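Local coordinates for transcriptional regulator, HTH_3 family (Vibrio cholerae, PDB 1Y9Q), which probably acts as a DNA-binding transcription factor, joining a helix-turn-helix region to a zinc-binding cupin domain, with D-methionine bound by residues of both, at residues E134-V139 with A166-A171. Numbering follows the deposited sequence.
Sequences EGIMKV and AVTEKA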
ATOM      1  N   GLU A 134      22.269   7.218  -5.734  1.00 16.84           N
ATOM      2  CA  GLU A 134      23.114   6.863  -4.604  1.00 20.02           C
ATOM      3  C   GLU A 134      22.462   5.838  -3.687  1.00 17.93           C
ATOM      4  O   GLU A 134      21.250   5.869  -3.467  1.00 17.46           O
ATOM      5  CB  GLU A 134      23.440   8.116  -3.788  1.00 22.29           C
ATOM      6  CG  GLU A 134      24.440   7.880  -2.664  1.00 30.06           C
ATOM      7  CD  GLU A 134      24.407   8.976  -1.619  1.00 35.24           C
ATOM      8  OE1 GLU A 134      24.397  10.166  -2.003  1.00 38.53           O
ATOM      9  OE2 GLU A 134      24.396   8.649  -0.411  1.00 40.11           O
ATOM     10  N   GLY A 135      23.280   4.933  -3.155  1.00 17.48           N
ATOM     11  CA  GLY A 135      22.787   3.921  -2.244  1.00 15.85           C
ATOM     12  C   GLY A 135      22.070   2.739  -2.866  1.00 16.34           C
ATOM     13  O   GLY A 135      22.162   2.479  -4.068  1.00 15.22           O
ATOM     14  N   ILE A 136      21.355   2.014  -2.015  1.00 15.77           N
ATOM     15  CA  ILE A 136      20.600   0.843  -2.420  1.00 17.53           C
ATOM     16  C   ILE A 136      19.154   1.083  -1.998  1.00 17.88           C
ATOM     17  O   ILE A 136      18.892   1.538  -0.886  1.00 18.79           O
ATOM     18  CB  ILE A 136      21.137  -0.430  -1.720  1.00 18.01           C
ATOM     19  CG1 ILE A 136      22.570  -0.711  -2.181  1.00 18.65           C
ATOM     20  CG2 ILE A 136      20.232  -1.620  -2.020  1.00 18.52           C
ATOM     21  CD1 ILE A 136      23.219  -1.878  -1.465  1.00 18.51           C
HETATM   22  N   MSE A 137      18.219   0.785  -2.890  1.00 18.70           N
HETATM   23  CA  MSE A 137      16.807   0.985  -2.596  1.00 18.56           C
HETATM   24  C   MSE A 137      15.989  -0.137  -3.222  1.00 19.01           C
HETATM   25  O   MSE A 137      16.518  -0.936  -3.990  1.00 20.17           O
HETATM   26  CB  MSE A 137      16.344   2.325  -3.174  1.00 19.96           C
HETATM   27  CG  MSE A 137      16.150   2.284  -4.685  1.00 22.72           C
HETATM   28 SE   MSE A 137      15.353   3.881  -5.399  1.00 35.81          SE
HETATM   29  CE  MSE A 137      13.591   3.716  -4.597  1.00 22.60           C
ATOM     30  N   LYS A 138      14.704  -0.205  -2.877  1.00 19.91           N
ATOM     31  CA  LYS A 138      13.820  -1.206  -3.463  1.00 19.41           C
ATOM     32  C   LYS A 138      12.522  -0.530  -3.898  1.00 17.43           C
ATOM     33  O   LYS A 138      12.094   0.445  -3.298  1.00 15.32           O
ATOM     34  CB  LYS A 138      13.543  -2.353  -2.480  1.00 21.82           C
ATOM     35  CG  LYS A 138      13.098  -1.936  -1.090  1.00 26.46           C
ATOM     36  CD  LYS A 138      12.843  -3.184  -0.232  1.00 27.17           C
ATOM     37  CE  LYS A 138      12.369  -2.837   1.171  1.00 29.67           C
ATOM     38  NZ  LYS A 138      12.102  -4.072   1.962  1.00 32.18           N
ATOM     39  N   VAL A 139      11.924  -1.034  -4.971  1.00 17.77           N
ATOM     40  CA  VAL A 139      10.694  -0.459  -5.501  1.00 16.93           C
ATOM     41  C   VAL A 139       9.637  -1.543  -5.592  1.00 16.97           C
ATOM     42  O   VAL A 139       9.885  -2.607  -6.156  1.00 18.92           O
ATOM     43  CB  VAL A 139      10.934   0.123  -6.910  1.00 16.11           C
ATOM     44  CG1 VAL A 139       9.659   0.766  -7.441  1.00 15.95           C
ATOM     45  CG2 VAL A 139      12.060   1.147  -6.863  1.00 17.99           C
ATOM     46  N   ALA A 166      14.439   2.798   1.075  1.00 19.06           N
ATOM     47  CA  ALA A 166      15.889   2.906   1.100  1.00 19.85           C
ATOM     48  C   ALA A 166      16.370   1.696   1.892  1.00 21.88           C
ATOM     49  O   ALA A 166      15.898   1.461   3.007  1.00 23.56           O
ATOM     50  CB  ALA A 166      16.305   4.191   1.792  1.00 17.40           C
ATOM     51  N   VAL A 167      17.275   0.911   1.314  1.00 21.37           N
ATOM     52  CA  VAL A 167      17.795  -0.260   2.008  1.00 22.20           C
ATOM     53  C   VAL A 167      19.004   0.190   2.822  1.00 22.85           C
ATOM     54  O   VAL A 167      19.203  -0.255   3.956  1.00 21.73           O
ATOM     55  CB  VAL A 167      18.188  -1.374   1.025  1.00 23.45           C
ATOM     56  CG1 VAL A 167      18.526  -2.640   1.794  1.00 24.06           C
ATOM     57  CG2 VAL A 167      17.035  -1.640   0.065  1.00 26.07           C
ATOM     58  N   THR A 168      19.820   1.059   2.233  1.00 20.63           N
ATOM     59  CA  THR A 168      20.949   1.627   2.952  1.00 20.84           C
ATOM     60  C   THR A 168      20.259   2.761   3.699  1.00 23.00           C
ATOM     61  O   THR A 168      19.154   3.154   3.319  1.00 23.13           O
ATOM     62  CB  THR A 168      22.018   2.194   1.995  1.00 20.89           C
ATOM     63  OG1 THR A 168      21.384   2.947   0.952  1.00 20.39           O
ATOM     64  CG2 THR A 168      22.831   1.065   1.383  1.00 19.23           C
ATOM     65  N   GLU A 169      20.874   3.288   4.753  1.00 22.98           N
ATOM     66  CA  GLU A 169      20.232   4.363   5.506  1.00 24.38           C
ATOM     67  C   GLU A 169      19.775   5.503   4.607  1.00 24.22           C
ATOM     68  O   GLU A 169      18.727   6.108   4.837  1.00 24.66           O
ATOM     69  CB  GLU A 169      21.168   4.910   6.584  1.00 26.04           C
ATOM     70  CG  GLU A 169      21.419   3.946   7.726  1.00 31.08           C
ATOM     71  CD  GLU A 169      20.143   3.314   8.245  1.00 33.37           C
ATOM     72  OE1 GLU A 169      19.187   4.056   8.542  1.00 34.66           O
ATOM     73  OE2 GLU A 169      20.097   2.069   8.358  1.00 36.98           O
ATOM     74  N   LYS A 170      20.567   5.797   3.585  1.00 22.84           N
ATOM     75  CA  LYS A 170      20.234   6.864   2.657  1.00 22.65           C
ATOM     76  C   LYS A 170      20.258   6.360   1.222  1.00 21.53           C
ATOM     77  O   LYS A 170      21.050   5.489   0.869  1.00 20.00           O
ATOM     78  CB  LYS A 170      21.220   8.024   2.812  1.00 25.13           C
ATOM     79  CG  LYS A 170      21.048   9.130   1.779  1.00 27.67           C
ATOM     80  CD  LYS A 170      22.074  10.238   1.973  1.00 28.65           C
ATOM     81  CE  LYS A 170      21.907  11.331   0.931  1.00 30.15           C
ATOM     82  NZ  LYS A 170      22.857  12.463   1.120  1.00 32.03           N
ATOM     83  N   ALA A 171      19.366   6.906   0.405  1.00 21.78           N
ATOM     84  CA  ALA A 171      19.281   6.548  -1.001  1.00 19.13           C
ATOM     85  C   ALA A 171      18.694   7.740  -1.731  1.00 18.92           C
ATOM     86  O   ALA A 171      17.788   8.402  -1.225  1.00 18.82           O
ATOM     87  CB  ALA A 171      18.399   5.332  -1.192  1.00 21.19           C
TER
HETATM   88  O   HOH W   1      23.877   5.645   0.870  1.00 25.91           O
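Ile136 lies across Val167 and Thr168, its CG2 3.7 Å from CB of Val167, while its CB packs against the methyl CG2 of Thr168, the Ile136 and Thr168 side chains crossing at about a right angle. The CG2 methyl of Val167 also touches Ile136 CG2 and rests on CA of Met137 and CG of Lys138. With chi1 at 44°, the Thr168 hydroxyl sits between its own backbone N and carbonyl carbon, where OG1 both receives the N-H of Ile136 at 3.1 Å in a nearly straight bond (177°) and donates to the carbonyl O of Lys170 at 2.6 Å. Ile136 O in turn accepts two backbone N-H groups from the same face of its carbonyl plane, Val167 N at 2.8 Å and Thr168 N at 3.3 Å. At Gly135, which has positive phi, there is no room for a beta carbon beside Thr168 OG1 and Lys170 O. The two segments join the cupin's sheets: Met137 and Ala166 form an antiparallel non-hydrogen-bonded pair in one, and Glu134 is hydrogen-bonded through the backbone to Val172 in the other. The side chain of Met137 reaches Tyr164, a zinc ligand. The Glu134 carboxylate crosses the aliphatic part of Lys170 obliquely, OE2 nearest CD at 3.7 Å; OE1 stays 4.2 Å from NZ, too far for a salt bridge, and a water donates to Lys170 O and weakly to Glu134 OE2. One threonine hydroxyl and one shared carbonyl thus tie together backbone groups of Ile136, Val167, Thr168 and Lys170 where the strand pair gives way to a loop, whereas the charged pair probably contributes only diffuse attraction.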